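Local coordinates for protein putative regulator (Escherichia coli O6, PDB 3HFI) that probably regulates transcription as a DNA-binding repressor or activator of the GntR type, its UTRA domain presumably sensing a small-molecule effector, at residues E34-Y39 with Q50-L55; N71-E76 with P145-N150; Y105-Y110 with L137-R142; R113-E118 with E127-L132. All coordinates share one frame; numbering follows the deposited sequence.

In the fold
From the N terminus, contact 1 comes first: strand 26-35 ends, helix 38-44 follows, and strand 51-60 returns beside the first, closing a short loop. Contact 2 then spans the longest stretch, joining strand 65-73 to strand 144-153. Contacts 3 and 4 both pair strand 105-114 with strand 130-139 and lie inside the loop that contact 2 closes; contact 4, at the turn around helix 117-123, is nested within contact 3, their centres about 25 Å apart. Contacts 1 and 2 meet through strands 51-60 and 65-73, contacts 2 and 3 through strands 144-153 and 130-139, so that all four belong to one antiparallel sheet.

Contact 1 of 4, residues E34-Y39 with Q50-L55; sequences EPANRY and QDILYL
The backbone of E34 is gripped by I52 from both ends: E34 N donates to I52 O at 2.8 Å, and I52 N returns a bond of the same length to E34 O, nearly straight at 172°. E34 O also receives a CA-H...O contact from D51, so one carbonyl serves two neighbouring residues. Two residues on, A36 N reaches Q50 O at 2.9 Å from above the carbonyl plane, a third bond that carries the pairing past the end of strand 26-35. Between these bonds P35 sits opposite D51 as a non-hydrogen-bonded pair, and their side chains lie side by side. On the face shared by E34 and I52, E34 CG (chi1 61°) and I52 CG1 both lie between the backbone N and the carbonyl carbon. The two side chains run side by side in the same direction, and E34 CG rests on I52 CD1 at 3.4 Å. The extended glutamate then carries its carboxylate past Y54, where E34 CD lies 4.0 Å from Y54 CB and the carboxylate and ring planes differ by 30°. The charge is met by salt bridges to R32 and R72, which probably keep it ionised. At the other end A36 CB lies 4.2 Å from I52 CG2, beside helix 38-44. The pairing closes a strand-helix-strand connection between adjacent antiparallel strands, at the edge of this chain's UTRA-domain sheet.

Contact 2 of 4, residues N71-E76 with P145-N150; sequences NRINIE and PVEFGN
Strands 65-73 and 144-153 pair antiparallel in the middle of the UTRA-domain sheet, where R72 and F148 form a hydrogen-bonded pair between the non-hydrogen-bonded pairs N71-G149 and I73-E147. F148 N donates to R72 O at 2.8 Å, R72 N answers to F148 O, and N74 N continues the ladder to V146 O. On the face of N71 and E147 the side chains add a bond of their own: N71 ND2 donates to E147 OE2 at 2.9 Å, the oxygen lying close to the amide plane but the donor standing 64° out of the carboxylate plane. The glutamate reaches it because its chain bends at chi2 (-88°), turning CD along its own strand toward G149, where N71 is paired, while its CG packs on I73 CG1 at 3.7 Å. The other end of the N71 amide, OD1, accepts from R57. V146 and E147 together face V138 in a classic beta bulge, which offsets strand 144-153 against its other neighbour, and helix 91-99 packs over the N71, I73 and E147 face. On the reverse face R72 extends from CG to NE, its NE paired with E34. A water in the guanidinium plane accepts from R72 NH1 at 3.0 Å and from N150 ND2, and donates to F148 O at 2.6 Å. Beyond the strand, N74 OD1 accepts from E76 N in an Asx turn, and a second water bridges N74 ND2 to P145 O.

Contact 3 of 4, residues Y105-Y110 with L137-R142; sequences YSESRY and LVFFSR
CG is anti to the carbonyl carbon in both Y105 (chi1 -47°) and F139 (chi1 -65°); their CB atoms, on the same face as a hydrogen-bonded pair, lie 4.1 Å apart. The F139 ring extends along the partner strand from Y105 toward E107: its edge, in plane, faces Y105 O, with CD2 at 3.6 Å from that oxygen. Farther round, the same edge reaches the extended side chain of E107, whose OE1 lies 4.0 Å from F139 CZ, the carboxylate and ring planes being 71° apart. The Y105 ring turns instead toward the chain beyond the strand, where CE2 approaches R142 N at 3.6 Å. R142 bends at chi3, and Y105 CE1 lies over one face of its guanidinium, toward that group's rim, the two planes being steeply inclined rather than stacked. A water accepts from R142 N and makes a weak bond to Y105 OH. Beneath these side chains F139 N donates to Y105 O at 2.8 Å, whereas the return bond from Y105 N to F139 O is long and weak at 3.4 Å. E107 and L137 exchange two sounder bonds, and the non-hydrogen-bonded pair S106-V138 lies between the two hydrogen-bonded pairs. Strand 144-153 flanks strand 130-139 on its other side, and F140 turns toward helix 91-99. Residues 105-109 pair with an antiparallel strand of the second subunit, carrying the sheet across the dimer interface.

Contact 4 of 4, residues R113-E118 with E127-L132; sequences RLIGNE and EDAPVL
The backbones of 113-114 and 130-131 run antiparallel, R113 and V131 exchanging two bonds: V131 N to R113 O at 2.7 Å, and R113 N to V131 O, almost linear at 176°. I115 N extends the pairing to A129 O at 2.8 Å, the donor nearly in line with the carbonyl. R113 O and A129 O each have a CA-H...O neighbour as well, P130 and L114 respectively. In the non-hydrogen-bonded pair between them, L114 turns its CD1 branch onto the proline ring, where it lies 3.4 Å from P130 CB and close to P130 CD, while the same methyl approaches D128 O. I115 packs elsewhere: its CB meets V131 CG1 at 3.9 Å, its CD1 touches V131 CG2, and its CG2 branch leans toward A129, 4.3 Å from A129 CB. W152 of strand 144-153 packs against R113, I115 and V131, placing these side chains next to the neighbouring strand. At the far end N117 and E127 come together more loosely, E127 OE2 lying 3.8 Å from N117 CB. G116, with phi 114° and psi 166°, occupies the N-cap position of helix 117-123, and its backbone would jam a beta carbon against the preceding carbonyl. The whole is a strand-helix-strand connection between adjacent antiparallel strands, set at the surface end of the UTRA-domain sheet.

Contact 1 of 4, residues E34-Y39 with Q50-L55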
# COMPACT_ATOMS: atom_id res chain seq x y z
N GLU A 34 2.34 -6.68 -24.46
CA GLU A 34 2.36 -5.50 -25.29
C GLU A 34 3.72 -4.80 -25.15
O GLU A 34 4.37 -4.97 -24.13
CB GLU A 34 1.24 -4.54 -24.85
CG GLU A 34 1.42 -4.08 -23.40
CD GLU A 34 0.34 -3.01 -22.89
OE1 GLU A 34 -0.79 -2.98 -23.42
OE2 GLU A 34 0.68 -2.24 -21.95
N PRO A 35 4.12 -4.00 -26.16
CA PRO A 35 5.34 -3.22 -26.01
C PRO A 35 5.16 -2.17 -24.92
O PRO A 35 4.12 -1.52 -24.87
CB PRO A 35 5.56 -2.57 -27.38
CG PRO A 35 4.65 -3.32 -28.33
CD PRO A 35 3.47 -3.81 -27.47
N ALA A 36 6.13 -2.06 -24.00
CA ALA A 36 6.10 -0.99 -22.98
C ALA A 36 6.14 0.39 -23.64
O ALA A 36 7.00 0.66 -24.49
CB ALA A 36 7.23 -1.13 -22.06
N ASN A 37 5.17 1.25 -23.31
CA ASN A 37 5.24 2.63 -23.84
C ASN A 37 6.28 3.40 -23.06
O ASN A 37 6.84 2.86 -22.10
CB ASN A 37 3.89 3.35 -23.89
CG ASN A 37 3.34 3.69 -22.52
OD1 ASN A 37 4.06 3.93 -21.57
ND2 ASN A 37 2.01 3.73 -22.44
N ARG A 38 6.61 4.59 -23.51
CA ARG A 38 7.72 5.32 -22.93
C ARG A 38 7.50 5.53 -21.44
O ARG A 38 8.43 5.38 -20.63
CB ARG A 38 7.94 6.67 -23.61
CG ARG A 38 8.70 6.60 -24.93
CD ARG A 38 8.62 7.93 -25.70
NE ARG A 38 7.20 8.23 -25.95
CZ ARG A 38 6.52 7.93 -27.07
NH1 ARG A 38 7.13 7.37 -28.11
NH2 ARG A 38 5.21 8.22 -27.15
N TYR A 39 6.28 5.88 -21.05
CA TYR A 39 6.03 6.17 -19.61
C TYR A 39 6.21 4.94 -18.78
O TYR A 39 6.88 4.95 -17.77
CB TYR A 39 4.62 6.70 -19.44
CG TYR A 39 4.26 7.05 -18.02
CD1 TYR A 39 4.88 8.15 -17.39
CD2 TYR A 39 3.28 6.32 -17.33
CE1 TYR A 39 4.53 8.51 -16.10
CE2 TYR A 39 2.92 6.69 -16.02
CZ TYR A 39 3.56 7.79 -15.41
OH TYR A 39 3.28 8.18 -14.11
N GLN A 50 9.97 -2.78 -25.14
CA GLN A 50 10.19 -4.11 -24.64
C GLN A 50 8.87 -4.73 -24.23
O GLN A 50 8.09 -4.09 -23.59
CB GLN A 50 11.06 -4.05 -23.41
CG GLN A 50 11.46 -5.41 -22.98
CD GLN A 50 12.57 -5.36 -22.02
OE1 GLN A 50 13.69 -5.06 -22.41
NE2 GLN A 50 12.30 -5.69 -20.76
N ASP A 51 8.62 -5.98 -24.62
CA ASP A 51 7.36 -6.63 -24.29
C ASP A 51 7.16 -6.78 -22.80
O ASP A 51 8.09 -7.07 -22.04
CB ASP A 51 7.26 -7.99 -25.00
CG ASP A 51 6.84 -7.87 -26.43
OD1 ASP A 51 6.35 -6.81 -26.88
OD2 ASP A 51 6.91 -8.90 -27.13
N ILE A 52 5.99 -6.40 -22.33
CA ILE A 52 5.60 -6.61 -20.96
C ILE A 52 4.29 -7.33 -20.97
O ILE A 52 3.59 -7.38 -22.02
CB ILE A 52 5.56 -5.29 -20.16
CG1 ILE A 52 4.58 -4.22 -20.77
CG2 ILE A 52 6.99 -4.73 -19.97
CD1 ILE A 52 3.08 -4.41 -20.40
N LEU A 53 3.94 -7.92 -19.83
CA LEU A 53 2.61 -8.55 -19.64
C LEU A 53 1.59 -7.56 -19.00
O LEU A 53 1.86 -6.97 -17.96
CB LEU A 53 2.74 -9.80 -18.75
CG LEU A 53 1.46 -10.58 -18.38
CD1 LEU A 53 0.83 -11.09 -19.66
CD2 LEU A 53 1.80 -11.72 -17.39
N TYR A 54 0.45 -7.35 -19.65
CA TYR A 54 -0.57 -6.50 -19.14
C TYR A 54 -1.65 -7.44 -18.59
O TYR A 54 -2.01 -8.38 -19.24
CB TYR A 54 -1.16 -5.68 -20.25
CG TYR A 54 -2.46 -5.00 -19.88
CD1 TYR A 54 -2.47 -3.71 -19.33
CD2 TYR A 54 -3.67 -5.61 -20.12
CE1 TYR A 54 -3.65 -3.06 -19.03
CE2 TYR A 54 -4.90 -4.95 -19.81
CZ TYR A 54 -4.86 -3.67 -19.27
OH TYR A 54 -6.03 -3.03 -18.89
N LEU A 55 -2.12 -7.21 -17.36
CA LEU A 55 -3.19 -7.99 -16.74
C LEU A 55 -4.23 -7.03 -16.24
O LEU A 55 -3.90 -6.09 -15.51
CB LEU A 55 -2.63 -8.72 -15.55
CG LEU A 55 -2.50 -10.18 -15.36
CD1 LEU A 55 -1.96 -10.91 -16.62
CD2 LEU A 55 -1.66 -10.40 -14.08

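Contact 2 of 4, residues N71-E76 with P145-N150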
# COMPACT_ATOMS: atom_id res chain seq x y z
N ASN A 71 -2.22 -4.36 -14.12
CA ASN A 71 -0.83 -4.62 -13.81
C ASN A 71 -0.00 -4.68 -15.10
O ASN A 71 -0.45 -5.25 -16.10
CB ASN A 71 -0.71 -5.99 -13.08
CG ASN A 71 -1.53 -6.09 -11.85
OD1 ASN A 71 -2.46 -6.90 -11.77
ND2 ASN A 71 -1.16 -5.31 -10.84
N ARG A 72 1.20 -4.14 -15.08
CA ARG A 72 2.13 -4.27 -16.16
C ARG A 72 3.45 -4.77 -15.55
O ARG A 72 4.05 -4.12 -14.71
CB ARG A 72 2.32 -2.93 -16.82
CG ARG A 72 1.19 -2.59 -17.79
CD ARG A 72 1.24 -1.21 -18.26
NE ARG A 72 0.22 -0.91 -19.29
CZ ARG A 72 -0.93 -0.31 -19.02
NH1 ARG A 72 -1.27 -0.00 -17.80
NH2 ARG A 72 -1.79 -0.06 -19.98
N ILE A 73 3.88 -5.93 -16.03
CA ILE A 73 4.91 -6.77 -15.42
C ILE A 73 6.10 -6.97 -16.37
O ILE A 73 5.91 -7.35 -17.53
CB ILE A 73 4.33 -8.16 -15.05
CG1 ILE A 73 3.17 -7.99 -14.05
CG2 ILE A 73 5.41 -8.98 -14.42
CD1 ILE A 73 1.94 -8.85 -14.35
N ASN A 74 7.32 -6.71 -15.87
CA ASN A 74 8.53 -7.00 -16.61
C ASN A 74 8.75 -8.51 -16.60
O ASN A 74 9.22 -9.09 -15.62
CB ASN A 74 9.73 -6.32 -15.95
CG ASN A 74 10.99 -6.55 -16.70
OD1 ASN A 74 11.01 -7.23 -17.73
ND2 ASN A 74 12.07 -5.97 -16.22
N ILE A 75 8.43 -9.15 -17.69
CA ILE A 75 8.46 -10.61 -17.78
C ILE A 75 9.88 -11.20 -17.85
O ILE A 75 10.10 -12.36 -17.49
CB ILE A 75 7.56 -11.12 -18.94
CG1 ILE A 75 7.95 -10.55 -20.28
CG2 ILE A 75 6.14 -10.68 -18.74
CD1 ILE A 75 6.70 -10.56 -21.24
N GLU A 76 10.86 -10.38 -18.22
CA GLU A 76 12.27 -10.83 -18.24
C GLU A 76 12.75 -11.30 -16.88
O GLU A 76 13.62 -12.14 -16.78
CB GLU A 76 13.19 -9.73 -18.72
CG GLU A 76 12.67 -8.95 -19.98
CD GLU A 76 12.21 -9.85 -21.12
OE1 GLU A 76 12.88 -10.91 -21.37
OE2 GLU A 76 11.19 -9.49 -21.78
N PRO A 145 12.72 -2.43 -10.42
CA PRO A 145 11.28 -2.54 -10.49
C PRO A 145 10.85 -3.81 -11.20
O PRO A 145 11.62 -4.36 -12.00
CB PRO A 145 10.87 -1.29 -11.32
CG PRO A 145 12.03 -0.46 -11.37
CD PRO A 145 13.20 -1.39 -11.32
N VAL A 146 9.69 -4.35 -10.83
CA VAL A 146 9.16 -5.54 -11.49
C VAL A 146 7.75 -5.32 -12.04
O VAL A 146 7.37 -5.95 -13.03
CB VAL A 146 9.18 -6.78 -10.61
CG1 VAL A 146 8.31 -6.64 -9.33
CG2 VAL A 146 8.72 -8.03 -11.44
N GLU A 147 6.98 -4.42 -11.43
CA GLU A 147 5.57 -4.28 -11.81
C GLU A 147 5.12 -2.88 -11.58
O GLU A 147 5.57 -2.24 -10.63
CB GLU A 147 4.69 -5.26 -11.02
CG GLU A 147 3.22 -5.35 -11.46
CD GLU A 147 2.31 -4.35 -10.80
OE1 GLU A 147 2.55 -3.99 -9.62
OE2 GLU A 147 1.32 -3.92 -11.42
N PHE A 148 4.25 -2.39 -12.49
CA PHE A 148 3.70 -1.03 -12.48
C PHE A 148 2.19 -1.17 -12.66
O PHE A 148 1.72 -1.62 -13.72
CB PHE A 148 4.29 -0.15 -13.61
CG PHE A 148 3.73 1.23 -13.65
CD1 PHE A 148 3.88 2.08 -12.57
CD2 PHE A 148 3.03 1.68 -14.75
CE1 PHE A 148 3.35 3.33 -12.57
CE2 PHE A 148 2.46 2.97 -14.75
CZ PHE A 148 2.65 3.77 -13.71
N GLY A 149 1.46 -0.85 -11.60
CA GLY A 149 0.02 -1.03 -11.54
C GLY A 149 -0.73 0.28 -11.50
O GLY A 149 -0.27 1.26 -10.90
N ASN A 150 -1.88 0.28 -12.14
CA ASN A 150 -2.84 1.35 -12.08
C ASN A 150 -4.10 0.79 -11.47
O ASN A 150 -4.62 -0.22 -11.97
CB ASN A 150 -3.19 1.82 -13.48
CG ASN A 150 -2.18 2.78 -14.03
OD1 ASN A 150 -2.39 3.97 -13.99
ND2 ASN A 150 -1.06 2.28 -14.53
O HOH W 1 -0.27 -0.51 -15.06
O HOH W 2 12.23 -3.72 -14.57

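Contact 3 of 4, residues Y105-Y110 with L137-R142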
# COMPACT_ATOMS: atom_id res chain seq x y z
N TYR A 105 10.05 -3.28 -1.90
CA TYR A 105 9.57 -1.90 -1.90
C TYR A 105 8.42 -1.68 -2.84
O TYR A 105 8.30 -2.35 -3.89
CB TYR A 105 10.61 -0.85 -2.34
CG TYR A 105 11.95 -0.97 -1.69
CD1 TYR A 105 12.30 -0.15 -0.59
CD2 TYR A 105 12.90 -1.86 -2.17
CE1 TYR A 105 13.55 -0.26 0.03
CE2 TYR A 105 14.16 -1.95 -1.57
CZ TYR A 105 14.46 -1.16 -0.47
OH TYR A 105 15.70 -1.27 0.14
N SER A 106 7.70 -0.63 -2.52
CA SER A 106 6.47 -0.20 -3.15
C SER A 106 6.46 1.33 -3.09
O SER A 106 6.79 1.88 -2.04
CB SER A 106 5.31 -0.54 -2.20
OG SER A 106 4.44 -1.13 -2.97
N GLU A 107 5.95 1.99 -4.13
CA GLU A 107 5.68 3.41 -4.06
C GLU A 107 4.30 3.56 -4.66
O GLU A 107 4.04 2.98 -5.69
CB GLU A 107 6.64 4.18 -4.98
CG GLU A 107 8.06 4.21 -4.52
CD GLU A 107 9.02 4.86 -5.54
OE1 GLU A 107 8.71 5.00 -6.76
OE2 GLU A 107 10.14 5.19 -5.11
N SER A 108 3.45 4.42 -4.10
CA SER A 108 2.20 4.70 -4.72
C SER A 108 2.01 6.19 -4.80
O SER A 108 2.45 6.93 -3.93
CB SER A 108 1.07 4.12 -3.86
OG SER A 108 1.26 2.76 -3.61
N ARG A 109 1.19 6.59 -5.75
CA ARG A 109 0.84 7.97 -5.99
C ARG A 109 -0.64 8.01 -6.21
O ARG A 109 -1.15 7.19 -6.95
CB ARG A 109 1.56 8.41 -7.23
CG ARG A 109 1.43 9.86 -7.56
CD ARG A 109 2.39 10.06 -8.73
NE ARG A 109 2.36 11.40 -9.31
CZ ARG A 109 2.93 11.70 -10.49
NH1 ARG A 109 3.55 10.74 -11.22
NH2 ARG A 109 2.86 12.96 -10.97
N TYR A 110 -1.33 8.84 -5.48
CA TYR A 110 -2.76 8.83 -5.46
C TYR A 110 -3.31 10.10 -6.16
O TYR A 110 -2.83 11.20 -5.90
CB TYR A 110 -3.29 8.78 -4.02
CG TYR A 110 -2.73 7.66 -3.17
CD1 TYR A 110 -3.39 6.43 -3.05
CD2 TYR A 110 -1.54 7.81 -2.48
CE1 TYR A 110 -2.85 5.38 -2.26
CE2 TYR A 110 -1.01 6.79 -1.67
CZ TYR A 110 -1.65 5.57 -1.58
OH TYR A 110 -1.10 4.58 -0.79
N LEU A 137 4.27 1.38 -8.06
CA LEU A 137 5.45 0.76 -8.63
C LEU A 137 5.96 -0.19 -7.55
O LEU A 137 6.15 0.22 -6.44
CB LEU A 137 6.49 1.84 -8.99
CG LEU A 137 7.70 1.45 -9.84
CD1 LEU A 137 7.31 0.71 -11.10
CD2 LEU A 137 8.58 2.65 -10.18
N VAL A 138 6.21 -1.43 -7.93
CA VAL A 138 6.62 -2.53 -7.05
C VAL A 138 8.01 -3.00 -7.47
O VAL A 138 8.27 -3.16 -8.66
CB VAL A 138 5.57 -3.69 -7.11
CG1 VAL A 138 6.00 -4.87 -6.21
CG2 VAL A 138 4.16 -3.15 -6.67
N PHE A 139 8.91 -3.18 -6.48
CA PHE A 139 10.34 -3.40 -6.70
C PHE A 139 10.78 -4.65 -5.98
O PHE A 139 10.34 -4.92 -4.85
CB PHE A 139 11.18 -2.31 -6.08
CG PHE A 139 11.00 -0.93 -6.66
CD1 PHE A 139 12.01 -0.35 -7.39
CD2 PHE A 139 9.89 -0.18 -6.35
CE1 PHE A 139 11.89 0.97 -7.86
CE2 PHE A 139 9.73 1.13 -6.80
CZ PHE A 139 10.75 1.71 -7.57
N PHE A 140 11.70 -5.39 -6.61
CA PHE A 140 12.50 -6.36 -5.90
C PHE A 140 13.62 -5.71 -5.11
O PHE A 140 13.93 -6.08 -4.00
CB PHE A 140 13.13 -7.29 -6.91
CG PHE A 140 12.17 -8.23 -7.57
CD1 PHE A 140 11.21 -8.93 -6.84
CD2 PHE A 140 12.26 -8.45 -8.94
CE1 PHE A 140 10.36 -9.83 -7.48
CE2 PHE A 140 11.43 -9.39 -9.59
CZ PHE A 140 10.49 -10.06 -8.86
N SER A 141 14.30 -4.76 -5.71
CA SER A 141 15.35 -4.09 -5.01
C SER A 141 15.18 -2.66 -5.41
O SER A 141 14.45 -2.35 -6.35
CB SER A 141 16.74 -4.58 -5.41
OG SER A 141 17.05 -4.22 -6.75
N ARG A 142 15.89 -1.81 -4.69
CA ARG A 142 15.80 -0.39 -4.90
C ARG A 142 16.05 -0.06 -6.36
O ARG A 142 15.48 0.87 -6.88
CB ARG A 142 16.82 0.33 -4.01
CG ARG A 142 16.47 1.75 -3.73
CD ARG A 142 17.55 2.43 -2.89
NE ARG A 142 17.52 1.99 -1.49
CZ ARG A 142 16.66 2.43 -0.55
NH1 ARG A 142 15.72 3.34 -0.82
NH2 ARG A 142 16.75 1.94 0.69
O HOH W 3 17.61 -2.78 -2.32

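Contact 4 of 4, residues R113-E118 with E127-L132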
# COMPACT_ATOMS: atom_id res chain seq x y z
N ARG A 113 -9.47 10.82 -10.49
CA ARG A 113 -9.81 10.75 -11.92
C ARG A 113 -11.33 10.61 -12.15
O ARG A 113 -12.09 10.35 -11.22
CB ARG A 113 -9.06 9.60 -12.58
CG ARG A 113 -7.52 9.63 -12.38
CD ARG A 113 -6.83 10.48 -13.40
NE ARG A 113 -7.13 10.01 -14.76
CZ ARG A 113 -6.40 9.15 -15.47
NH1 ARG A 113 -5.26 8.63 -14.99
NH2 ARG A 113 -6.81 8.81 -16.70
N LEU A 114 -11.77 10.80 -13.39
CA LEU A 114 -13.17 10.53 -13.76
C LEU A 114 -13.20 9.24 -14.60
O LEU A 114 -12.93 9.29 -15.81
CB LEU A 114 -13.79 11.75 -14.47
CG LEU A 114 -14.00 13.01 -13.60
CD1 LEU A 114 -14.95 12.76 -12.44
CD2 LEU A 114 -12.70 13.59 -13.04
N ILE A 115 -13.54 8.12 -13.95
CA ILE A 115 -13.24 6.71 -14.38
C ILE A 115 -13.04 6.40 -15.88
O ILE A 115 -12.00 5.86 -16.29
CB ILE A 115 -14.31 5.72 -13.76
CG1 ILE A 115 -14.00 4.25 -14.11
CG2 ILE A 115 -15.79 6.14 -14.12
CD1 ILE A 115 -12.81 3.65 -13.33
N GLY A 116 -14.06 6.74 -16.69
CA GLY A 116 -14.12 6.37 -18.11
C GLY A 116 -15.27 5.41 -18.38
O GLY A 116 -15.84 4.83 -17.44
N ASN A 117 -15.60 5.23 -19.66
CA ASN A 117 -16.79 4.47 -20.05
C ASN A 117 -16.57 3.00 -19.84
O ASN A 117 -17.38 2.34 -19.19
CB ASN A 117 -17.15 4.74 -21.50
CG ASN A 117 -18.34 3.91 -21.97
OD1 ASN A 117 -19.35 3.79 -21.29
ND2 ASN A 117 -18.21 3.35 -23.18
N GLU A 118 -15.48 2.50 -20.39
CA GLU A 118 -15.17 1.09 -20.34
C GLU A 118 -14.80 0.58 -18.95
O GLU A 118 -15.19 -0.52 -18.56
CB GLU A 118 -13.99 0.80 -21.24
CG GLU A 118 -13.52 -0.62 -21.07
CD GLU A 118 -12.50 -1.02 -22.09
OE1 GLU A 118 -11.92 -0.12 -22.76
OE2 GLU A 118 -12.29 -2.25 -22.19
N GLU A 127 -20.04 6.40 -15.85
CA GLU A 127 -18.91 6.93 -16.54
C GLU A 127 -18.82 8.34 -16.00
O GLU A 127 -19.77 8.82 -15.42
CB GLU A 127 -19.16 6.95 -18.04
CG GLU A 127 -20.01 8.11 -18.49
CD GLU A 127 -19.47 8.76 -19.72
OE1 GLU A 127 -19.82 9.92 -19.99
OE2 GLU A 127 -18.69 8.10 -20.43
N ASP A 128 -17.70 8.99 -16.18
CA ASP A 128 -17.52 10.36 -15.72
C ASP A 128 -17.70 10.56 -14.21
O ASP A 128 -17.51 11.65 -13.69
CB ASP A 128 -18.39 11.35 -16.52
CG ASP A 128 -17.56 12.28 -17.39
OD1 ASP A 128 -17.43 13.47 -17.05
OD2 ASP A 128 -17.02 11.82 -18.42
N ALA A 129 -18.01 9.50 -13.49
CA ALA A 129 -17.88 9.52 -12.04
C ALA A 129 -16.40 9.70 -11.65
O ALA A 129 -15.52 9.24 -12.35
CB ALA A 129 -18.41 8.24 -11.46
N PRO A 130 -16.14 10.37 -10.54
CA PRO A 130 -14.78 10.46 -10.01
C PRO A 130 -14.40 9.23 -9.15
O PRO A 130 -15.19 8.79 -8.29
CB PRO A 130 -14.81 11.74 -9.15
CG PRO A 130 -16.23 11.89 -8.74
CD PRO A 130 -17.02 11.39 -9.93
N VAL A 131 -13.21 8.70 -9.38
CA VAL A 131 -12.73 7.58 -8.60
C VAL A 131 -11.34 7.92 -8.08
O VAL A 131 -10.70 8.85 -8.58
CB VAL A 131 -12.69 6.31 -9.45
CG1 VAL A 131 -14.09 5.98 -9.88
CG2 VAL A 131 -11.80 6.51 -10.66
N LEU A 132 -10.89 7.19 -7.06
CA LEU A 132 -9.51 7.31 -6.63
C LEU A 132 -8.67 6.49 -7.59
O LEU A 132 -8.91 5.30 -7.84
CB LEU A 132 -9.30 6.86 -5.18
CG LEU A 132 -7.82 6.95 -4.73
CD1 LEU A 132 -7.45 8.42 -4.34
CD2 LEU A 132 -7.54 6.02 -3.56